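Local structure of erythrocyte membrane protein 1 (6S8T) at residues A[257-261]-A[284-290]; A[122-126]-A[144-148]. The protein probably binds a host cell-surface receptor, its DBLbeta domain studied here being an ICAM-1-binding part of a much longer malaria-parasite adhesin. Residues are numbered along the deposited sequence.

Both contacts lie in the Duffy binding region of this mainly helical DBLbeta domain, with centres about 18 Å apart. Interaction 2 is fully buried and joins the short helix 121-124 to the long helix 137-163; interaction 1 is only partly buried and fastens the loop leading to helix 293-319 onto helix 246-268. Their chemistry differs accordingly: interaction 1 combines a buried Arg-Asp salt bridge and a bridging water with a histidine-threonine hydrogen bond at its exposed edge, whereas interaction 2 has one neutral amide bound to an aspartate among leucine and alanine side chains. Helices 246-268 and 137-163 meet directly, Gln146 NE2 lying 2.9 Å from Gln259 O and Val260 CG2 3.8 Å from Val145 CG1.

Interaction 1 of 2, residues A[257-261]-A[284-290]; sequences RHQVW and GTPLDDY
Residues 257-261 form one turn of helix 246-268, kinked where the N atoms of His258 and Gln259 lack bonds to the preceding turn. Segment 284-290 crosses beside it, extended from Gly284 (phi/psi 92/178) through Pro286, then turning into a 3-10 segment at 288-290; the closest CA pair is His258 and Thr285, 6.2 Å apart. Arg257, chi1 p and chi2 t, forms a two-pronged salt bridge with Asp289: NE to OD2 and NH2 to OD1, both 2.8 Å. Arg257 NH2 also makes a weak hydrogen bond to Pro286 O (2.9 Å), and a water joins Arg257 NH1 (3.2 Å) to Thr285 O (2.9 Å). His258, chi1 t, donates from ND1 to Thr285 OG1 (2.6 Å). Pro286 CD sits 3.4 Å above the centroid of the five-membered ring of Trp261, a CH-pi contact. Trp261 NE1 is hydrogen-bonded to Tyr280 O, and Asp289 OD2 also takes a bond from Trp253. One buried arginine thus engages both side-chain and backbone oxygens, tying this inter-helix loop of the Duffy binding domain to its helix.

Interaction 2 of 2, residues A[122-126]-A[144-148]; sequences NLENL and DVQLA
A buried helix-to-helix contact joins the end of the short helix 121-124 to the long helix 137-163, near the point where the chain leaves the shorter one. Residues 144-148 are regular helix, with Ala148 N bonded to Asp144 O at 3.1 Å. In the other segment the helix lasts through Glu124; Asn125 (phi/psi -119/44) is the first residue to leave helical angles, and Leu126 is extended at -74/149. The closest CA pair is Leu123 and Asp144, 6.9 Å apart. Asn122, with chi1 p and chi2 -43°, points at the long helix and uses ND2 twice, donating to Asp144 OD1 (3.0 Å) and to the backbone Asp144 O (3.1 Å). Asp144 OD1 is also bound by Ser68 OG, and OD2 by Asn69 N, so this carboxylate draws a preceding loop into the joint. Both segments belong to the Duffy binding domain, whose helical core continues here: Leu123 and Val145 both touch Leu189 of helix 172-194, and Val145 meets Val260 of helix 246-268. Leu123, in its m,t rotamer, sets CD2 3.9 Å from Asp144 CB and CD1 4.2 Å from Ala148 CB. Leu126 CD2 approaches Asp144 OD2 at 3.4 Å, while Asn122 OD1 lies 3.7 Å from Ala148 CB, buried without a polar partner in the model.

Interaction 1 of 2, residues A[257-261]-A[284-290]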
ATOM      1  N   ARG A 257     -14.438  -9.509   4.488  1.00 36.32           N
ATOM      2  CA  ARG A 257     -13.043  -9.337   4.092  1.00 36.82           C
ATOM      3  C   ARG A 257     -12.396 -10.659   3.695  1.00 39.70           C
ATOM      4  O   ARG A 257     -11.521 -10.680   2.821  1.00 40.97           O
ATOM      5  CB  ARG A 257     -12.243  -8.677   5.217  1.00 35.00           C
ATOM      6  CG  ARG A 257     -12.212  -9.473   6.510  1.00 34.87           C
ATOM      7  CD  ARG A 257     -11.609  -8.664   7.654  1.00 35.07           C
ATOM      8  NE  ARG A 257     -10.180  -8.425   7.485  1.00 33.41           N
ATOM      9  CZ  ARG A 257      -9.231  -9.254   7.912  1.00 32.33           C
ATOM     10  NH1 ARG A 257      -9.561 -10.381   8.530  1.00 32.96           N
ATOM     11  NH2 ARG A 257      -7.954  -8.960   7.719  1.00 31.04           N
ATOM     12  N   HIS A 258     -12.812 -11.771   4.309  1.00 40.98           N
ATOM     13  CA  HIS A 258     -12.177 -13.043   3.986  1.00 47.10           C
ATOM     14  C   HIS A 258     -12.564 -13.527   2.594  1.00 44.50           C
ATOM     15  O   HIS A 258     -11.718 -14.050   1.859  1.00 43.96           O
ATOM     16  CB  HIS A 258     -12.521 -14.111   5.018  1.00 58.55           C
ATOM     17  CG  HIS A 258     -12.011 -15.464   4.638  1.00 75.56           C
ATOM     18  ND1 HIS A 258     -10.672 -15.791   4.688  1.00 79.37           N
ATOM     19  CD2 HIS A 258     -12.645 -16.552   4.143  1.00 82.32           C
ATOM     20  CE1 HIS A 258     -10.509 -17.032   4.267  1.00 82.70           C
ATOM     21  NE2 HIS A 258     -11.690 -17.515   3.927  1.00 83.65           N
ATOM     22  N   GLN A 259     -13.839 -13.391   2.219  1.00 42.22           N
ATOM     23  CA  GLN A 259     -14.252 -13.781   0.874  0.50 44.65           C
ATOM     24  C   GLN A 259     -13.558 -12.940  -0.185  1.00 44.69           C
ATOM     25  O   GLN A 259     -13.366 -13.399  -1.317  1.00 47.67           O
ATOM     26  CB  GLN A 259     -15.770 -13.666   0.730  0.50 44.51           C
ATOM     27  CG  GLN A 259     -16.549 -14.683   1.542  0.50 46.47           C
ATOM     28  CD  GLN A 259     -18.049 -14.511   1.404  0.50 48.91           C
ATOM     29  OE1 GLN A 259     -18.662 -13.721   2.124  0.50 49.56           O
ATOM     30  NE2 GLN A 259     -18.649 -15.249   0.476  0.50 51.68           N
ATOM     31  N   VAL A 260     -13.181 -11.707   0.160  1.00 40.47           N
ATOM     32  CA  VAL A 260     -12.423 -10.883  -0.772  1.00 40.01           C
ATOM     33  C   VAL A 260     -11.025 -11.456  -0.961  1.00 40.64           C
ATOM     34  O   VAL A 260     -10.542 -11.592  -2.093  1.00 38.85           O
ATOM     35  CB  VAL A 260     -12.390  -9.424  -0.280  1.00 34.46           C
ATOM     36  CG1 VAL A 260     -11.446  -8.596  -1.130  1.00 32.28           C
ATOM     37  CG2 VAL A 260     -13.798  -8.832  -0.301  1.00 33.80           C
ATOM     38  N   TRP A 261     -10.364 -11.830   0.141  1.00 38.37           N
ATOM     39  CA  TRP A 261      -9.037 -12.431   0.048  1.00 38.45           C
ATOM     40  C   TRP A 261      -9.075 -13.786  -0.648  1.00 41.89           C
ATOM     41  O   TRP A 261      -8.094 -14.173  -1.294  1.00 41.71           O
ATOM     42  CB  TRP A 261      -8.418 -12.567   1.439  1.00 32.58           C
ATOM     43  CG  TRP A 261      -7.069 -13.229   1.438  1.00 32.27           C
ATOM     44  CD1 TRP A 261      -6.758 -14.459   1.939  1.00 34.21           C
ATOM     45  CD2 TRP A 261      -5.852 -12.696   0.899  1.00 31.41           C
ATOM     46  NE1 TRP A 261      -5.421 -14.722   1.756  1.00 34.57           N
ATOM     47  CE2 TRP A 261      -4.845 -13.657   1.113  1.00 32.86           C
ATOM     48  CE3 TRP A 261      -5.518 -11.500   0.258  1.00 32.54           C
ATOM     49  CZ2 TRP A 261      -3.525 -13.460   0.711  1.00 32.74           C
ATOM     50  CZ3 TRP A 261      -4.207 -11.305  -0.142  1.00 32.55           C
ATOM     51  CH2 TRP A 261      -3.227 -12.279   0.088  1.00 33.19           C
ATOM     52  N   GLY A 284      -5.667 -18.941   5.575  1.00 56.90           N
ATOM     53  CA  GLY A 284      -5.706 -17.757   6.410  1.00 50.76           C
ATOM     54  C   GLY A 284      -6.020 -16.481   5.652  1.00 47.95           C
ATOM     55  O   GLY A 284      -6.194 -16.452   4.430  1.00 50.27           O
ATOM     56  N   THR A 285      -6.092 -15.391   6.419  1.00 43.34           N
ATOM     57  CA  THR A 285      -6.346 -14.058   5.891  1.00 41.88           C
ATOM     58  C   THR A 285      -5.299 -13.104   6.456  1.00 41.19           C
ATOM     59  O   THR A 285      -5.076 -13.086   7.679  1.00 39.95           O
ATOM     60  CB  THR A 285      -7.756 -13.573   6.254  1.00 40.70           C
ATOM     61  OG1 THR A 285      -8.720 -14.551   5.848  1.00 46.63           O
ATOM     62  CG2 THR A 285      -8.062 -12.250   5.568  1.00 33.68           C
ATOM     63  N   PRO A 286      -4.643 -12.303   5.619  1.00 40.23           N
ATOM     64  CA  PRO A 286      -3.624 -11.381   6.128  1.00 38.32           C
ATOM     65  C   PRO A 286      -4.240 -10.241   6.923  1.00 37.81           C
ATOM     66  O   PRO A 286      -5.431  -9.938   6.815  1.00 40.43           O
ATOM     67  CB  PRO A 286      -2.944 -10.867   4.854  1.00 38.48           C
ATOM     68  CG  PRO A 286      -3.981 -11.009   3.798  1.00 37.45           C
ATOM     69  CD  PRO A 286      -4.757 -12.246   4.153  1.00 39.90           C
ATOM     70  N   LEU A 287      -3.396  -9.600   7.733  1.00 36.04           N
ATOM     71  CA  LEU A 287      -3.821  -8.519   8.615  1.00 34.31           C
ATOM     72  C   LEU A 287      -3.348  -7.153   8.132  1.00 33.32           C
ATOM     73  O   LEU A 287      -3.396  -6.181   8.896  1.00 31.29           O
ATOM     74  CB  LEU A 287      -3.328  -8.781  10.038  1.00 35.32           C
ATOM     75  CG  LEU A 287      -3.967  -9.968  10.760  1.00 38.48           C
ATOM     76  CD1 LEU A 287      -3.243 -10.248  12.066  1.00 43.04           C
ATOM     77  CD2 LEU A 287      -5.444  -9.703  11.011  1.00 38.03           C
ATOM     78  N   ASP A 288      -2.899  -7.059   6.877  1.00 30.07           N
ATOM     79  CA  ASP A 288      -2.385  -5.794   6.358  1.00 33.63           C
ATOM     80  C   ASP A 288      -3.455  -4.708   6.344  1.00 30.08           C
ATOM     81  O   ASP A 288      -3.135  -3.520   6.468  1.00 26.76           O
ATOM     82  CB  ASP A 288      -1.820  -6.000   4.949  1.00 37.90           C
ATOM     83  CG  ASP A 288      -0.685  -7.021   4.908  1.00 43.41           C
ATOM     84  OD1 ASP A 288      -0.933  -8.213   5.196  1.00 44.60           O
ATOM     85  OD2 ASP A 288       0.456  -6.630   4.580  1.00 44.78           O
ATOM     86  N   ASP A 289      -4.725  -5.087   6.198  1.00 28.99           N
ATOM     87  CA  ASP A 289      -5.789  -4.092   6.130  1.00 27.08           C
ATOM     88  C   ASP A 289      -6.056  -3.389   7.464  1.00 28.85           C
ATOM     89  O   ASP A 289      -6.922  -2.507   7.501  1.00 31.36           O
ATOM     90  CB  ASP A 289      -7.078  -4.733   5.605  1.00 23.54           C
ATOM     91  CG  ASP A 289      -7.473  -5.986   6.370  1.00 29.30           C
ATOM     92  OD1 ASP A 289      -6.576  -6.694   6.880  1.00 28.67           O
ATOM     93  OD2 ASP A 289      -8.691  -6.269   6.448  1.00 29.37           O
ATOM     94  N   TYR A 290      -5.348  -3.724   8.544  1.00 26.78           N
ATOM     95  CA  TYR A 290      -5.476  -2.994   9.802  1.00 25.59           C
ATOM     96  C   TYR A 290      -4.259  -2.142  10.127  1.00 29.59           C
ATOM     97  O   TYR A 290      -4.220  -1.521  11.194  1.00 31.34           O
ATOM     98  CB  TYR A 290      -5.755  -3.955  10.959  1.00 27.54           C
ATOM     99  CG  TYR A 290      -7.029  -4.732  10.777  1.00 37.80           C
ATOM    100  CD1 TYR A 290      -8.257  -4.195  11.144  1.00 40.64           C
ATOM    101  CD2 TYR A 290      -7.008  -5.999  10.214  1.00 46.93           C
ATOM    102  CE1 TYR A 290      -9.426  -4.910  10.965  1.00 49.09           C
ATOM    103  CE2 TYR A 290      -8.164  -6.718  10.031  1.00 51.18           C
ATOM    104  CZ  TYR A 290      -9.370  -6.173  10.409  1.00 52.73           C
ATOM    105  OH  TYR A 290     -10.518  -6.902  10.225  1.00 56.42           O
TER
HETATM  106  O   HOH W   1      -7.100 -12.151   9.585  1.00 44.21           O

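Interaction 2 of 2, residues A[122-126]-A[144-148]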
ATOM      1  N   ASN A 122     -14.171  -1.197 -12.890  1.00 48.02           N
ATOM      2  CA  ASN A 122     -15.563  -1.609 -12.742  1.00 49.91           C
ATOM      3  C   ASN A 122     -16.229  -0.870 -11.589  1.00 50.16           C
ATOM      4  O   ASN A 122     -17.401  -0.487 -11.681  1.00 51.68           O
ATOM      5  CB  ASN A 122     -15.653  -3.123 -12.538  1.00 48.84           C
ATOM      6  CG  ASN A 122     -14.952  -3.590 -11.273  1.00 50.46           C
ATOM      7  OD1 ASN A 122     -13.848  -3.144 -10.966  1.00 51.19           O
ATOM      8  ND2 ASN A 122     -15.594  -4.491 -10.534  1.00 48.45           N
ATOM      9  N   LEU A 123     -15.494  -0.649 -10.498  1.00 49.72           N
ATOM     10  CA  LEU A 123     -16.060   0.066  -9.360  1.00 50.82           C
ATOM     11  C   LEU A 123     -16.229   1.550  -9.659  1.00 55.43           C
ATOM     12  O   LEU A 123     -17.142   2.189  -9.120  1.00 54.36           O
ATOM     13  CB  LEU A 123     -15.177  -0.131  -8.128  1.00 40.45           C
ATOM     14  CG  LEU A 123     -15.048  -1.560  -7.601  1.00 39.71           C
ATOM     15  CD1 LEU A 123     -14.008  -1.623  -6.487  1.00 40.16           C
ATOM     16  CD2 LEU A 123     -16.394  -2.070  -7.103  1.00 37.35           C
ATOM     17  N   GLU A 124     -15.368   2.112 -10.511  1.00 54.63           N
ATOM     18  CA  GLU A 124     -15.455   3.527 -10.844  1.00 55.88           C
ATOM     19  C   GLU A 124     -16.653   3.844 -11.730  1.00 61.41           C
ATOM     20  O   GLU A 124     -17.125   4.986 -11.723  1.00 64.21           O
ATOM     21  CB  GLU A 124     -14.166   3.983 -11.531  1.00 57.16           C
ATOM     22  CG  GLU A 124     -12.925   3.934 -10.646  1.00 56.54           C
ATOM     23  CD  GLU A 124     -11.629   3.979 -11.446  1.00 59.74           C
ATOM     24  OE1 GLU A 124     -10.767   3.097 -11.239  1.00 57.75           O
ATOM     25  OE2 GLU A 124     -11.476   4.888 -12.290  1.00 60.89           O
ATOM     26  N   ASN A 125     -17.157   2.869 -12.483  1.00 62.45           N
ATOM     27  CA  ASN A 125     -18.244   3.073 -13.433  1.00 61.56           C
ATOM     28  C   ASN A 125     -19.456   2.218 -13.080  1.00 58.33           C
ATOM     29  O   ASN A 125     -20.077   1.596 -13.945  1.00 56.96           O
ATOM     30  CB  ASN A 125     -17.780   2.783 -14.860  1.00 63.20           C
ATOM     31  CG  ASN A 125     -16.635   3.677 -15.291  1.00 62.43           C
ATOM     32  OD1 ASN A 125     -16.843   4.824 -15.688  1.00 65.54           O
ATOM     33  ND2 ASN A 125     -15.416   3.155 -15.222  1.00 58.47           N
ATOM     34  N   LEU A 126     -19.811   2.181 -11.798  1.00 56.27           N
ATOM     35  CA  LEU A 126     -20.975   1.419 -11.371  1.00 59.53           C
ATOM     36  C   LEU A 126     -22.266   2.124 -11.772  1.00 64.59           C
ATOM     37  O   LEU A 126     -22.335   3.353 -11.855  1.00 68.12           O
ATOM     38  CB  LEU A 126     -20.955   1.209  -9.855  1.00 58.94           C
ATOM     39  CG  LEU A 126     -20.012   0.154  -9.271  1.00 56.75           C
ATOM     40  CD1 LEU A 126     -20.137   0.115  -7.757  1.00 44.41           C
ATOM     41  CD2 LEU A 126     -20.297  -1.218  -9.867  1.00 53.66           C
ATOM     42  N   ASP A 144     -18.805  -7.332  -7.330  1.00 47.05           N
ATOM     43  CA  ASP A 144     -17.898  -6.416  -8.014  1.00 47.38           C
ATOM     44  C   ASP A 144     -16.602  -6.215  -7.236  1.00 48.19           C
ATOM     45  O   ASP A 144     -15.551  -5.972  -7.842  1.00 49.19           O
ATOM     46  CB  ASP A 144     -18.596  -5.080  -8.267  1.00 49.40           C
ATOM     47  CG  ASP A 144     -19.196  -4.990  -9.666  1.00 56.88           C
ATOM     48  OD1 ASP A 144     -18.475  -5.289 -10.645  1.00 57.03           O
ATOM     49  OD2 ASP A 144     -20.388  -4.631  -9.787  1.00 60.07           O
ATOM     50  N   VAL A 145     -16.648  -6.313  -5.906  1.00 48.77           N
ATOM     51  CA  VAL A 145     -15.422  -6.217  -5.120  1.00 43.59           C
ATOM     52  C   VAL A 145     -14.558  -7.455  -5.330  1.00 43.22           C
ATOM     53  O   VAL A 145     -13.328  -7.361  -5.427  1.00 42.19           O
ATOM     54  CB  VAL A 145     -15.755  -5.998  -3.631  1.00 40.27           C
ATOM     55  CG1 VAL A 145     -14.495  -6.085  -2.782  1.00 34.85           C
ATOM     56  CG2 VAL A 145     -16.434  -4.654  -3.435  1.00 37.72           C
ATOM     57  N   GLN A 146     -15.185  -8.632  -5.408  1.00 43.53           N
ATOM     58  CA  GLN A 146     -14.426  -9.853  -5.655  1.00 45.49           C
ATOM     59  C   GLN A 146     -13.887  -9.903  -7.080  1.00 48.12           C
ATOM     60  O   GLN A 146     -12.799 -10.443  -7.309  1.00 45.92           O
ATOM     61  CB  GLN A 146     -15.290 -11.082  -5.371  1.00 45.98           C
ATOM     62  CG  GLN A 146     -15.548 -11.332  -3.891  1.00 46.38           C
ATOM     63  CD  GLN A 146     -16.375 -12.578  -3.649  1.00 48.54           C
ATOM     64  OE1 GLN A 146     -17.513 -12.678  -4.104  1.00 51.82           O
ATOM     65  NE2 GLN A 146     -15.803 -13.540  -2.935  1.00 48.30           N
ATOM     66  N   LEU A 147     -14.629  -9.354  -8.045  1.00 51.52           N
ATOM     67  CA  LEU A 147     -14.122  -9.297  -9.412  1.00 55.06           C
ATOM     68  C   LEU A 147     -12.903  -8.389  -9.506  1.00 53.41           C
ATOM     69  O   LEU A 147     -11.912  -8.736 -10.160  1.00 54.34           O
ATOM     70  CB  LEU A 147     -15.218  -8.821 -10.367  1.00 59.86           C
ATOM     71  CG  LEU A 147     -14.793  -8.661 -11.827  1.00 64.56           C
ATOM     72  CD1 LEU A 147     -14.482 -10.013 -12.455  1.00 66.39           C
ATOM     73  CD2 LEU A 147     -15.857  -7.928 -12.628  1.00 67.83           C
ATOM     74  N   ALA A 148     -12.952  -7.227  -8.851  1.00 50.31           N
ATOM     75  CA  ALA A 148     -11.808  -6.322  -8.873  1.00 45.82           C
ATOM     76  C   ALA A 148     -10.608  -6.932  -8.162  1.00 44.90           C
ATOM     77  O   ALA A 148      -9.471  -6.805  -8.633  1.00 43.53           O
ATOM     78  CB  ALA A 148     -12.185  -4.981  -8.245  1.00 37.20           C
TER